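PDB 4L9P: CaaX farnesyltransferase beta subunit Ram1 from Aspergillus fumigatus, which probably transfers, together with its alpha subunit, a farnesyl group from farnesyl diphosphate to the cysteine of C-terminal CaaX motifs, using a zinc ion. Local coordinates for residues B[95-100]-B[361-366]; B[408-413]-B[435-440]. All blocks are in the same frame, centred on the assembly; numbering follows the deposited sequence.

Interaction 1 seats the active-site loop 361-366 on helix 89-105, whereas interaction 2 packs helix 403-413 against helix 431-444. The two hold different elements but touch each other: Y409 lies against V364 and G366, and A437 CB meets G366 O. Both are small, buried contacts without a hydrogen bond across them. Interaction 1 sits farther from the chain's centre, and its loop has apolar side chains on the helix but a lysine and an aspartate that bind the inhibitor and zinc. Interaction 2 is apolar where its helices meet, with one isoleucine set against a small-residue surface; the helix with that surface also carries the zinc ligand H433.

Interaction 1: B[95-100]-B[361-366]; sequences SETVNK and NKLVDG. With ZN (zinc ion), chain J; FII ([(3,7,11-trimethyl-dodeca-2,6,10-trienyloxycarbamoyl)-methyl]-phosphonic acid), chain Q.
T97 of helix 89-105 meets the loop at L363 and V364. Both methyls of L363 lie against the threonine hydroxyl, CD1 coming to 3.5 Å from T97 OG1 and CD2 to 3.6 Å. The other branch of the threonine turns to the valine, with T97 CG2 4.1 Å from V364 CG2. Chi1 of T97 (-61°) sets CG2 anti to the backbone N and OG1 beside it; the hydroxyl, though covered by the leucine methyls, bonds to L93 O one turn back in the helix. L363 also rests on Q94, and V364 on Y350, whose hydroxyl is hydrogen-bonded to K362 O. The residues flanking L363 and V364 face the reaction centre. K362 runs to the inhibitor with a bend at chi3 (78°), and its NZ donates to phosphonate oxygen O50 of FII at 2.7 Å. R359, Y368 and H311 are hydrogen-bonded to the same inhibitor, and R359 lies close to K362, consistent with two basic side chains gathered at its anionic end. D365 grips the zinc ion unevenly: OD2 is 2.0 Å from the metal, while OD1 stands at 2.6 Å and also caps a backbone N just beyond the segment, before the short helix 368-371. C367 and H433 complete the protein's share of the metal site, and the bound peptide supplies a further ligand. N361 ND2 is hydrogen-bonded to N258 and S260 of the alpha subunit. A zinc-binding aspartate close to a lysine that holds the analogue's phosphonate is consistent with a protein farnesyltransferase active site.

Interaction 2: B[408-413]-B[435-440]; sequences RYILSC and CYALTG
I410 points from helix 403-413 toward A437 and G440, the small-residue surface of helix 431-444. The delta end of the isoleucine reaches farthest: CD1 lies 3.6 Å from A437 O and 4.1 Å from G440 C, so it rests on backbone. The gamma methyl meets the same surface at the alanine, with I410 CG2 4.3 Å from the methyl A437 CB. A chi1 of -66° puts CG2 anti to the backbone N, and a nearly extended chi2 (167°) carries CD1 out to the glycine. With one methyl on A437 and no side chain on G440, little stands between I410 and the backbone, and the CA atoms of I410 and A437 are 6.4 Å apart. The other side of helix 431-444 is tied within itself: T439 OG1 donates to C435 O at 2.8 Å from above the carbonyl plane, and T439 N bonds to the same oxygen. C435 SG sits over the ring centre of Y436, 4.0 Å above its plane. I410 lies within the wider pi-type turn at 409-413 that closes helix 403-413. Within the alpha-alpha toroid, helix 431-444 lies between its neighbours: I410 approaches one side, while C435, Y436, L438 and T439 pack on helix 151-164. The short helix 368-371 touches both partners, through S369 at I410 and H370 at T439, and Y409 and C413 lean on helix 89-105.

Interaction 1: B[95-100]-B[361-366]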
ATOM      1  N   SER B  95      -6.751   4.277 -21.871  0.51  8.62           N
ATOM      2  CA  SER B  95      -7.780   4.055 -22.879  0.51 10.14           C
ATOM      3  C   SER B  95      -8.047   2.591 -23.101  0.51 10.27           C
ATOM      4  O   SER B  95      -9.209   2.172 -23.197  0.51 10.72           O
ATOM      5  CB  SER B  95      -7.333   4.711 -24.177  0.51 12.11           C
ATOM      6  OG  SER B  95      -7.565   6.093 -24.050  0.51 14.96           O
ATOM      7  N   GLU B  96      -7.001   1.778 -23.149  1.00 10.23           N
ATOM      8  CA  GLU B  96      -7.194   0.338 -23.280  1.00  9.78           C
ATOM      9  C   GLU B  96      -7.973  -0.232 -22.105  1.00  9.26           C
ATOM     10  O   GLU B  96      -8.814  -1.093 -22.277  1.00 10.27           O
ATOM     11  CB  GLU B  96      -5.858  -0.369 -23.381  1.00 13.15           C
ATOM     12  CG  GLU B  96      -5.126  -0.095 -24.701  1.00 19.17           C
ATOM     13  CD  GLU B  96      -3.741  -0.732 -24.753  1.00 24.79           C
ATOM     14  OE1 GLU B  96      -3.363  -1.452 -23.808  1.00 26.57           O
ATOM     15  OE2 GLU B  96      -3.035  -0.496 -25.780  1.00 26.87           O
ATOM     16  N   THR B  97      -7.692   0.262 -20.907  1.00  8.52           N
ATOM     17  CA  THR B  97      -8.359  -0.257 -19.736  1.00  7.60           C
ATOM     18  C   THR B  97      -9.832   0.140 -19.769  1.00  7.64           C
ATOM     19  O   THR B  97     -10.722  -0.682 -19.480  1.00  7.94           O
ATOM     20  CB  THR B  97      -7.666   0.320 -18.455  1.00  7.75           C
ATOM     21  OG1 THR B  97      -6.299  -0.105 -18.441  1.00  9.22           O
ATOM     22  CG2 THR B  97      -8.337  -0.221 -17.159  1.00  8.45           C
ATOM     23  N   VAL B  98     -10.120   1.386 -20.063  1.00  7.67           N
ATOM     24  CA  VAL B  98     -11.524   1.800 -20.212  1.00  9.76           C
ATOM     25  C   VAL B  98     -12.255   0.968 -21.234  1.00 10.45           C
ATOM     26  O   VAL B  98     -13.397   0.522 -20.990  1.00 10.60           O
ATOM     27  CB  VAL B  98     -11.624   3.323 -20.536  1.00  9.54           C
ATOM     28  CG1 VAL B  98     -13.046   3.679 -21.032  1.00 10.46           C
ATOM     29  CG2 VAL B  98     -11.244   4.176 -19.311  1.00  9.13           C
ATOM     30  N   ASN B  99     -11.626   0.705 -22.354  1.00  9.75           N
ATOM     31  CA  ASN B  99     -12.327  -0.046 -23.399  1.00 11.21           C
ATOM     32  C   ASN B  99     -12.539  -1.482 -23.048  1.00 11.16           C
ATOM     33  O   ASN B  99     -13.580  -2.064 -23.469  1.00 12.20           O
ATOM     34  CB  ASN B  99     -11.563   0.071 -24.703  1.00 13.48           C
ATOM     35  CG  ASN B  99     -11.619   1.485 -25.257  1.00 17.20           C
ATOM     36  OD1 ASN B  99     -12.479   2.271 -24.837  1.00 19.39           O
ATOM     37  ND2 ASN B  99     -10.675   1.850 -26.107  1.00 18.35           N
ATOM     38  N   LYS B 100     -11.665  -2.099 -22.279  1.00 11.33           N
ATOM     39  CA  LYS B 100     -11.934  -3.437 -21.749  1.00 12.03           C
ATOM     40  C   LYS B 100     -13.046  -3.458 -20.692  1.00 10.79           C
ATOM     41  O   LYS B 100     -13.837  -4.424 -20.609  1.00 12.51           O
ATOM     42  CB  LYS B 100     -10.676  -4.049 -21.147  1.00 14.02           C
ATOM     43  CG  LYS B 100      -9.613  -4.445 -22.175  1.00 17.84           C
ATOM     44  CD  LYS B 100      -8.371  -4.992 -21.470  1.00 21.84           C
ATOM     45  CE  LYS B 100      -7.258  -5.189 -22.519  1.00 25.48           C
ATOM     46  NZ  LYS B 100      -5.962  -5.689 -22.019  1.00 28.47           N
ATOM     47  N   ASN B 361      -2.149   8.915 -12.167  1.00  4.14           N
ATOM     48  CA  ASN B 361      -1.869   8.562 -13.561  1.00  3.39           C
ATOM     49  C   ASN B 361      -1.504   7.091 -13.803  1.00  3.73           C
ATOM     50  O   ASN B 361      -0.961   6.755 -14.852  1.00  5.38           O
ATOM     51  CB  ASN B 361      -0.840   9.516 -14.179  1.00  4.46           C
ATOM     52  CG  ASN B 361      -1.493  10.761 -14.762  1.00  5.10           C
ATOM     53  OD1 ASN B 361      -2.569  10.662 -15.391  1.00  8.68           O
ATOM     54  ND2 ASN B 361      -0.854  11.905 -14.627  1.00  5.30           N
ATOM     55  N   LYS B 362      -1.890   6.205 -12.857  1.00  4.22           N
ATOM     56  CA  LYS B 362      -1.801   4.772 -13.141  1.00  3.72           C
ATOM     57  C   LYS B 362      -3.212   4.174 -13.182  1.00  3.57           C
ATOM     58  O   LYS B 362      -4.192   4.953 -13.233  1.00  5.41           O
ATOM     59  CB  LYS B 362      -0.847   4.060 -12.159  1.00  3.55           C
ATOM     60  CG  LYS B 362       0.610   4.579 -12.332  1.00  4.40           C
ATOM     61  CD  LYS B 362       1.621   3.546 -11.987  1.00  4.89           C
ATOM     62  CE  LYS B 362       1.754   2.559 -13.131  1.00  5.98           C
ATOM     63  NZ  LYS B 362       2.506   1.318 -12.763  1.00  6.55           N
ATOM     64  N   LEU B 363      -3.324   2.863 -13.228  1.00  3.40           N
ATOM     65  CA  LEU B 363      -4.618   2.263 -13.620  1.00  2.77           C
ATOM     66  C   LEU B 363      -5.362   1.740 -12.405  1.00  3.70           C
ATOM     67  O   LEU B 363      -4.787   1.347 -11.386  1.00  4.17           O
ATOM     68  CB  LEU B 363      -4.341   1.072 -14.540  1.00  3.82           C
ATOM     69  CG  LEU B 363      -3.572   1.388 -15.837  1.00  4.89           C
ATOM     70  CD1 LEU B 363      -3.302   0.097 -16.609  1.00  6.62           C
ATOM     71  CD2 LEU B 363      -4.345   2.380 -16.691  1.00  5.30           C
ATOM     72  N   VAL B 364      -6.672   1.623 -12.595  1.00  3.46           N
ATOM     73  CA  VAL B 364      -7.464   0.919 -11.563  1.00  3.56           C
ATOM     74  C   VAL B 364      -7.031  -0.535 -11.369  1.00  4.18           C
ATOM     75  O   VAL B 364      -6.478  -1.170 -12.275  1.00  3.93           O
ATOM     76  CB  VAL B 364      -8.974   0.980 -11.876  1.00  5.05           C
ATOM     77  CG1 VAL B 364      -9.459   2.440 -11.859  1.00  6.17           C
ATOM     78  CG2 VAL B 364      -9.315   0.238 -13.175  1.00  5.83           C
ATOM     79  N   ASP B 365      -7.303  -1.081 -10.178  1.00  3.57           N
ATOM     80  CA  ASP B 365      -6.997  -2.478  -9.883  1.00  3.02           C
ATOM     81  C   ASP B 365      -7.853  -2.888  -8.693  1.00  2.55           C
ATOM     82  O   ASP B 365      -7.961  -2.160  -7.694  1.00  4.14           O
ATOM     83  CB  ASP B 365      -5.457  -2.549  -9.541  1.00  4.18           C
ATOM     84  CG  ASP B 365      -4.999  -3.855  -9.048  1.00  3.47           C
ATOM     85  OD1 ASP B 365      -5.779  -4.766  -8.674  1.00  3.19           O
ATOM     86  OD2 ASP B 365      -3.774  -4.070  -9.031  1.00  4.79           O
ATOM     87  N   GLY B 366      -8.517  -4.019  -8.870  1.00  2.48           N
ATOM     88  CA  GLY B 366      -9.421  -4.510  -7.827  1.00  4.13           C
ATOM     89  C   GLY B 366      -8.766  -4.687  -6.466  1.00  3.50           C
ATOM     90  O   GLY B 366      -9.495  -4.650  -5.450  1.00  4.41           O
TER
HETATM   91 ZN    ZN J 601      -3.541  -5.609  -7.736  1.00  5.22          ZN
HETATM   92  C1  FII Q 608       0.454  -5.174   4.409  1.00 11.11           C
HETATM   93  C2  FII Q 608       1.158  -5.085   3.081  1.00 10.84           C
HETATM   94  C6  FII Q 608       2.281  -6.017   2.896  1.00 12.73           C
HETATM   95  C10 FII Q 608       0.954  -3.871   2.272  1.00 10.00           C
HETATM   96  C11 FII Q 608       1.671  -3.600   0.950  1.00  9.72           C
HETATM   97  C12 FII Q 608       0.684  -3.970  -0.196  1.00  8.89           C
HETATM   98  C15 FII Q 608       0.964  -3.386  -1.577  1.00 10.93           C
HETATM   99  C18 FII Q 608       0.030  -3.719  -2.734  1.00 11.22           C
HETATM  100  C22 FII Q 608       2.363  -2.904  -1.800  1.00 14.30           C
HETATM  101  C23 FII Q 608       2.532  -1.999  -3.010  1.00 17.67           C
HETATM  102  C24 FII Q 608       3.959  -1.765  -3.331  1.00 15.94           C
HETATM  103  C27 FII Q 608       4.109  -1.272  -4.735  1.00 12.41           C
HETATM  104  C30 FII Q 608       4.055   0.237  -4.894  1.00 12.96           C
HETATM  105  C34 FII Q 608       4.918  -2.147  -5.616  1.00 12.41           C
HETATM  106  C35 FII Q 608       5.418  -1.699  -6.973  1.00 13.03           C
HETATM  107  O36 FII Q 608       4.802  -2.439  -8.011  1.00 11.83           O
HETATM  108  N42 FII Q 608       3.434  -2.421  -8.025  1.00 10.47           N
HETATM  109  C43 FII Q 608       2.921  -1.528  -8.978  1.00  7.89           C
HETATM  110  O44 FII Q 608       3.605  -0.788  -9.702  1.00  8.17           O
HETATM  111  C45 FII Q 608       1.402  -1.563  -9.063  1.00  5.97           C
HETATM  112  P46 FII Q 608       0.629   0.083  -9.491  1.00  4.74           P
HETATM  113  O49 FII Q 608       1.280   1.080  -8.609  1.00  5.05           O
HETATM  114  O50 FII Q 608       0.799   0.305 -10.962  1.00  7.34           O
HETATM  115  O51 FII Q 608      -0.849  -0.161  -9.119  1.00  5.07           O

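Interaction 2: B[408-413]-B[435-440]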
ATOM      1  N   ARG B 408     -19.715  -1.579  -8.762  1.00  5.00           N
ATOM      2  CA  ARG B 408     -19.753  -1.926 -10.186  1.00  5.56           C
ATOM      3  C   ARG B 408     -18.419  -2.480 -10.650  1.00  4.91           C
ATOM      4  O   ARG B 408     -18.373  -3.458 -11.390  1.00  5.67           O
ATOM      5  CB  ARG B 408     -20.136  -0.728 -11.058  1.00  6.79           C
ATOM      6  CG  ARG B 408     -21.588  -0.273 -10.791  1.00  6.77           C
ATOM      7  CD  ARG B 408     -21.953   0.866 -11.801  1.00  8.40           C
ATOM      8  NE  ARG B 408     -23.364   1.274 -11.569  1.00  8.45           N
ATOM      9  CZ  ARG B 408     -24.424   0.598 -12.010  1.00  8.83           C
ATOM     10  NH1 ARG B 408     -24.269  -0.459 -12.808  1.00  8.98           N
ATOM     11  NH2 ARG B 408     -25.643   1.022 -11.633  1.00  9.61           N
ATOM     12  N   TYR B 409     -17.289  -1.812 -10.288  1.00  4.19           N
ATOM     13  CA  TYR B 409     -16.047  -2.331 -10.770  1.00  4.33           C
ATOM     14  C   TYR B 409     -15.789  -3.739 -10.274  1.00  3.95           C
ATOM     15  O   TYR B 409     -15.409  -4.606 -11.035  1.00  5.17           O
ATOM     16  CB  TYR B 409     -14.923  -1.409 -10.276  1.00  4.22           C
ATOM     17  CG  TYR B 409     -13.559  -1.773 -10.905  1.00  4.32           C
ATOM     18  CD1 TYR B 409     -13.381  -1.766 -12.315  1.00  5.04           C
ATOM     19  CD2 TYR B 409     -12.544  -2.327 -10.084  1.00  3.81           C
ATOM     20  CE1 TYR B 409     -12.208  -2.205 -12.875  1.00  5.26           C
ATOM     21  CE2 TYR B 409     -11.311  -2.736 -10.642  1.00  4.66           C
ATOM     22  CZ  TYR B 409     -11.193  -2.741 -12.030  1.00  5.06           C
ATOM     23  OH  TYR B 409     -10.041  -3.206 -12.618  1.00  5.69           O
ATOM     24  N   ILE B 410     -16.031  -4.007  -8.997  1.00  3.87           N
ATOM     25  CA  ILE B 410     -15.755  -5.358  -8.498  1.00  5.61           C
ATOM     26  C   ILE B 410     -16.684  -6.396  -9.111  1.00  6.26           C
ATOM     27  O   ILE B 410     -16.208  -7.418  -9.650  1.00  5.98           O
ATOM     28  CB  ILE B 410     -15.921  -5.363  -6.959  1.00  4.70           C
ATOM     29  CG1 ILE B 410     -14.829  -4.479  -6.278  1.00  4.61           C
ATOM     30  CG2 ILE B 410     -15.862  -6.823  -6.410  1.00  5.77           C
ATOM     31  CD1 ILE B 410     -15.123  -4.191  -4.825  1.00  5.97           C
ATOM     32  N   LEU B 411     -17.995  -6.140  -9.078  1.00  5.67           N
ATOM     33  CA  LEU B 411     -18.927  -7.188  -9.528  1.00  5.83           C
ATOM     34  C   LEU B 411     -19.021  -7.287 -11.041  1.00  5.73           C
ATOM     35  O   LEU B 411     -19.174  -8.434 -11.568  1.00  7.35           O
ATOM     36  CB  LEU B 411     -20.324  -6.975  -8.918  1.00  6.29           C
ATOM     37  CG  LEU B 411     -20.353  -7.166  -7.407  1.00  7.95           C
ATOM     38  CD1 LEU B 411     -21.810  -6.844  -6.854  1.00  8.12           C
ATOM     39  CD2 LEU B 411     -19.932  -8.602  -7.005  1.00  8.34           C
ATOM     40  N   SER B 412     -18.990  -6.152 -11.746  1.00  5.61           N
ATOM     41  CA  SER B 412     -19.121  -6.189 -13.220  1.00  7.21           C
ATOM     42  C   SER B 412     -17.808  -6.505 -13.906  1.00  6.50           C
ATOM     43  O   SER B 412     -17.812  -7.158 -14.975  1.00  7.86           O
ATOM     44  CB  SER B 412     -19.666  -4.881 -13.798  1.00  8.24           C
ATOM     45  OG  SER B 412     -20.976  -4.593 -13.299  1.00  9.05           O
ATOM     46  N   CYS B 413     -16.652  -6.075 -13.313  1.00  6.31           N
ATOM     47  CA  CYS B 413     -15.392  -6.128 -14.047  1.00  6.88           C
ATOM     48  C   CYS B 413     -14.367  -7.077 -13.471  1.00  6.80           C
ATOM     49  O   CYS B 413     -13.447  -7.499 -14.211  1.00  7.12           O
ATOM     50  CB  CYS B 413     -14.725  -4.751 -14.139  1.00  7.82           C
ATOM     51  SG  CYS B 413     -15.712  -3.544 -15.051  1.00  8.97           S
ATOM     52  N   CYS B 435      -9.014 -12.212  -2.452  1.00  4.54           N
ATOM     53  CA  CYS B 435      -9.182 -11.703  -1.103  1.00  4.76           C
ATOM     54  C   CYS B 435      -9.502 -10.193  -1.047  1.00  3.91           C
ATOM     55  O   CYS B 435     -10.448  -9.749  -0.336  1.00  4.40           O
ATOM     56  CB  CYS B 435      -7.864 -11.980  -0.328  1.00  5.70           C
ATOM     57  SG  CYS B 435      -7.762 -11.242   1.313  1.00  7.05           S
ATOM     58  N   TYR B 436      -8.681  -9.387  -1.736  1.00  3.62           N
ATOM     59  CA  TYR B 436      -8.823  -7.946  -1.541  1.00  3.56           C
ATOM     60  C   TYR B 436     -10.001  -7.325  -2.304  1.00  3.89           C
ATOM     61  O   TYR B 436     -10.574  -6.355  -1.800  1.00  4.34           O
ATOM     62  CB  TYR B 436      -7.491  -7.214  -1.805  1.00  3.65           C
ATOM     63  CG  TYR B 436      -6.499  -7.561  -0.695  1.00  4.33           C
ATOM     64  CD1 TYR B 436      -6.792  -7.328   0.668  1.00  4.30           C
ATOM     65  CD2 TYR B 436      -5.270  -8.151  -1.004  1.00  4.35           C
ATOM     66  CE1 TYR B 436      -5.887  -7.599   1.688  1.00  4.58           C
ATOM     67  CE2 TYR B 436      -4.376  -8.443   0.001  1.00  4.02           C
ATOM     68  CZ  TYR B 436      -4.648  -8.181   1.334  1.00  3.59           C
ATOM     69  OH  TYR B 436      -3.747  -8.489   2.343  1.00  4.21           O
ATOM     70  N   ALA B 437     -10.417  -7.908  -3.439  1.00  3.97           N
ATOM     71  CA  ALA B 437     -11.668  -7.427  -4.053  1.00  4.35           C
ATOM     72  C   ALA B 437     -12.859  -7.768  -3.150  1.00  4.38           C
ATOM     73  O   ALA B 437     -13.733  -6.913  -2.971  1.00  5.09           O
ATOM     74  CB  ALA B 437     -11.876  -8.040  -5.415  1.00  5.42           C
ATOM     75  N   LEU B 438     -12.866  -8.960  -2.542  1.00  4.84           N
ATOM     76  CA  LEU B 438     -13.952  -9.299  -1.612  1.00  4.75           C
ATOM     77  C   LEU B 438     -13.921  -8.398  -0.390  1.00  4.95           C
ATOM     78  O   LEU B 438     -14.946  -7.975   0.120  1.00  5.49           O
ATOM     79  CB  LEU B 438     -13.888 -10.770  -1.214  1.00  4.66           C
ATOM     80  CG  LEU B 438     -14.216 -11.752  -2.363  1.00  6.55           C
ATOM     81  CD1 LEU B 438     -13.867 -13.161  -1.867  1.00  7.22           C
ATOM     82  CD2 LEU B 438     -15.694 -11.689  -2.744  1.00  8.38           C
ATOM     83  N   THR B 439     -12.717  -8.090   0.101  1.00  4.16           N
ATOM     84  CA  THR B 439     -12.585  -7.258   1.299  1.00  5.26           C
ATOM     85  C   THR B 439     -13.193  -5.874   1.011  1.00  4.52           C
ATOM     86  O   THR B 439     -13.966  -5.315   1.801  1.00  5.28           O
ATOM     87  CB  THR B 439     -11.102  -7.140   1.697  1.00  5.87           C
ATOM     88  OG1 THR B 439     -10.627  -8.414   2.149  1.00  6.94           O
ATOM     89  CG2 THR B 439     -10.948  -6.170   2.835  1.00  6.29           C
ATOM     90  N   GLY B 440     -12.875  -5.297  -0.150  1.00  3.72           N
ATOM     91  CA  GLY B 440     -13.449  -4.020  -0.533  1.00  4.36           C
ATOM     92  C   GLY B 440     -14.954  -4.057  -0.752  1.00  4.48           C
ATOM     93  O   GLY B 440     -15.624  -3.099  -0.367  1.00  5.63           O
TER